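Local coordinates for Glyco_hydro_cc domain-containing protein (Cryptococcus neoformans, PDB 6UBC) that probably binds beta-1,3-glucan oligosaccharides, as a member of subgroup VII of glycoside hydrolase family GH128, at residues Ser296-Trp301 with Ser306-Pro311. Residues are numbered along the deposited sequence; the frame is centred on the assembly and turned at random.
Sequences STIAPW and SILISP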
ATOM      1  N   SER A 296      15.857  12.258  -5.380  1.00 26.38           N
ATOM      2  CA  SER A 296      17.274  11.852  -5.304  1.00 26.60           C
ATOM      3  C   SER A 296      17.429  10.356  -5.176  1.00 27.55           C
ATOM      4  O   SER A 296      18.449   9.853  -5.627  1.00 27.42           O
ATOM      5  CB  SER A 296      17.953  12.530  -4.165  1.00 28.36           C
ATOM      6  OG  SER A 296      17.526  11.997  -2.925  1.00 29.51           O
ATOM      7  N   THR A 297      16.502   9.654  -4.546  1.00 27.65           N
ATOM      8  CA  THR A 297      16.701   8.276  -4.021  1.00 27.72           C
ATOM      9  C   THR A 297      15.736   7.253  -4.628  1.00 24.92           C
ATOM     10  O   THR A 297      16.170   6.162  -4.903  1.00 24.60           O
ATOM     11  CB  THR A 297      16.643   8.331  -2.492  1.00 30.69           C
ATOM     12  OG1 THR A 297      17.622   9.268  -2.064  1.00 31.96           O
ATOM     13  CG2 THR A 297      16.935   7.026  -1.796  1.00 31.33           C
ATOM     14  N   ILE A 298      14.467   7.634  -4.892  1.00 25.44           N
ATOM     15  CA  ILE A 298      13.454   6.759  -5.525  1.00 24.48           C
ATOM     16  C   ILE A 298      13.477   6.942  -7.054  1.00 25.27           C
ATOM     17  O   ILE A 298      13.673   5.919  -7.790  1.00 26.74           O
ATOM     18  CB  ILE A 298      12.068   7.053  -4.919  1.00 25.10           C
ATOM     19  CG1 ILE A 298      11.978   6.543  -3.473  1.00 24.56           C
ATOM     20  CG2 ILE A 298      11.006   6.397  -5.782  1.00 23.31           C
ATOM     21  CD1 ILE A 298      10.720   7.020  -2.728  1.00 24.32           C
ATOM     22  N   ALA A 299      13.297   8.163  -7.528  1.00 27.23           N
ATOM     23  CA  ALA A 299      13.177   8.483  -8.983  1.00 29.10           C
ATOM     24  C   ALA A 299      14.285   7.876  -9.851  1.00 29.56           C
ATOM     25  O   ALA A 299      13.984   7.409 -10.956  1.00 28.27           O
ATOM     26  CB  ALA A 299      13.095   9.954  -9.172  1.00 29.97           C
ATOM     27  N   PRO A 300      15.577   7.849  -9.450  1.00 29.32           N
ATOM     28  CA  PRO A 300      16.604   7.305 -10.340  1.00 31.96           C
ATOM     29  C   PRO A 300      16.298   5.892 -10.857  1.00 32.56           C
ATOM     30  O   PRO A 300      16.752   5.537 -11.946  1.00 30.53           O
ATOM     31  CB  PRO A 300      17.870   7.350  -9.462  1.00 32.62           C
ATOM     32  CG  PRO A 300      17.635   8.501  -8.518  1.00 33.90           C
ATOM     33  CD  PRO A 300      16.157   8.353  -8.192  1.00 30.21           C
ATOM     34  N   TRP A 301      15.568   5.066 -10.087  1.00 28.43           N
ATOM     35  CA  TRP A 301      15.284   3.671 -10.486  1.00 29.65           C
ATOM     36  C   TRP A 301      14.331   3.631 -11.671  1.00 28.90           C
ATOM     37  O   TRP A 301      14.304   2.598 -12.380  1.00 31.31           O
ATOM     38  CB  TRP A 301      14.751   2.877  -9.303  1.00 29.79           C
ATOM     39  CG  TRP A 301      15.809   2.580  -8.289  1.00 29.62           C
ATOM     40  CD1 TRP A 301      15.897   3.061  -7.017  1.00 31.73           C
ATOM     41  CD2 TRP A 301      16.917   1.693  -8.462  1.00 31.55           C
ATOM     42  NE1 TRP A 301      17.007   2.563  -6.397  1.00 32.71           N
ATOM     43  CE2 TRP A 301      17.636   1.699  -7.246  1.00 34.37           C
ATOM     44  CE3 TRP A 301      17.380   0.916  -9.529  1.00 35.00           C
ATOM     45  CZ2 TRP A 301      18.816   0.987  -7.083  1.00 35.28           C
ATOM     46  CZ3 TRP A 301      18.516   0.165  -9.359  1.00 34.52           C
ATOM     47  CH2 TRP A 301      19.205   0.186  -8.143  1.00 36.87           C
ATOM     48  N   SER A 306      12.015   0.548 -13.003  1.00 30.79           N
ATOM     49  CA  SER A 306      11.207   0.400 -11.753  1.00 28.20           C
ATOM     50  C   SER A 306       9.891   1.152 -11.951  1.00 28.45           C
ATOM     51  O   SER A 306       9.914   2.278 -12.524  1.00 28.92           O
ATOM     52  CB  SER A 306      11.953   0.875 -10.549  1.00 28.07           C
ATOM     53  OG  SER A 306      13.138   0.120 -10.391  1.00 29.86           O
ATOM     54  N   ILE A 307       8.779   0.531 -11.569  1.00 27.42           N
ATOM     55  CA  ILE A 307       7.465   1.215 -11.480  1.00 26.73           C
ATOM     56  C   ILE A 307       7.404   1.995 -10.146  1.00 28.58           C
ATOM     57  O   ILE A 307       7.649   1.357  -9.071  1.00 25.61           O
ATOM     58  CB  ILE A 307       6.320   0.206 -11.626  1.00 27.81           C
ATOM     59  CG1 ILE A 307       6.236  -0.363 -13.038  1.00 29.89           C
ATOM     60  CG2 ILE A 307       5.006   0.819 -11.257  1.00 28.66           C
ATOM     61  CD1 ILE A 307       5.483  -1.658 -13.106  1.00 30.19           C
ATOM     62  N   LEU A 308       7.084   3.300 -10.192  1.00 25.62           N
ATOM     63  CA  LEU A 308       7.081   4.172  -8.997  1.00 26.38           C
ATOM     64  C   LEU A 308       5.662   4.341  -8.462  1.00 26.14           C
ATOM     65  O   LEU A 308       4.754   4.779  -9.175  1.00 24.77           O
ATOM     66  CB  LEU A 308       7.662   5.521  -9.293  1.00 27.31           C
ATOM     67  CG  LEU A 308       9.071   5.478  -9.876  1.00 29.16           C
ATOM     68  CD1 LEU A 308       9.612   6.884  -9.872  1.00 29.27           C
ATOM     69  CD2 LEU A 308       9.969   4.534  -9.088  1.00 30.79           C
ATOM     70  N   ILE A 309       5.487   3.945  -7.205  1.00 23.50           N
ATOM     71  CA  ILE A 309       4.206   4.081  -6.489  1.00 23.36           C
ATOM     72  C   ILE A 309       4.365   5.237  -5.487  1.00 22.97           C
ATOM     73  O   ILE A 309       5.323   5.278  -4.746  1.00 22.46           O
ATOM     74  CB  ILE A 309       3.836   2.747  -5.859  1.00 23.03           C
ATOM     75  CG1 ILE A 309       3.621   1.717  -6.979  1.00 24.58           C
ATOM     76  CG2 ILE A 309       2.635   2.847  -4.955  1.00 23.99           C
ATOM     77  CD1 ILE A 309       4.474   0.476  -6.800  1.00 25.49           C
ATOM     78  N   SER A 310       3.397   6.127  -5.433  1.00 22.69           N
ATOM     79  CA  SER A 310       3.490   7.413  -4.688  1.00 21.22           C
ATOM     80  C   SER A 310       3.563   7.114  -3.191  1.00 20.26           C
ATOM     81  O   SER A 310       3.246   6.002  -2.737  1.00 22.25           O
ATOM     82  CB  SER A 310       2.306   8.293  -4.992  1.00 23.02           C
ATOM     83  OG  SER A 310       1.147   7.944  -4.273  1.00 20.83           O
ATOM     84  N   PRO A 311       3.930   8.129  -2.368  1.00 21.83           N
ATOM     85  CA  PRO A 311       3.666   8.026  -0.936  1.00 22.02           C
ATOM     86  C   PRO A 311       2.168   7.841  -0.662  1.00 22.97           C
ATOM     87  O   PRO A 311       1.322   8.232  -1.467  1.00 22.93           O
ATOM     88  CB  PRO A 311       4.129   9.376  -0.333  1.00 20.80           C
ATOM     89  CG  PRO A 311       5.068   9.940  -1.420  1.00 23.76           C
ATOM     90  CD  PRO A 311       4.431   9.474  -2.734  1.00 23.26           C
TER
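Leu-308 of strand 307-309 packs on Ile-298 and Ala-299, where helix 287-298 runs into the turn before the strand, joining helix and following strand in a beta-alpha-beta unit that starts at strand 268-270; the two strands pair in parallel, as expected in the (beta/alpha)8-type barrel of GH128 enzymes. The Leu-308 fork straddles two residues: CD2 meets CG2 of Ile-298 at 3.9 Å, while CD1 lies 4.0 Å from the backbone CA of Ala-299, whose own CB points away from the strand. The side chains of Ile-298 and Leu-308 run past each other in opposite directions. With CG1 beside the backbone N (chi1 -71°), Ile-298 presents its CG2 methyl to Leu-308. Trp-294 of the helix and Ile-269 of the neighbouring strand also touch Leu-308, which is buried. At the turn into the strand, OG of Ser-306 comes to 3.4 Å from CB of Trp-301, oblique to the indole, which leads away from the strand. That hydroxyl, beside its backbone N (chi1 -60°), hydrogen-bonds to the carbonyl oxygen of Pro-266. The connection is closed by Ser-306 N donating to Trp-301 O at 3.1 Å, with an N-H...O angle of 160°.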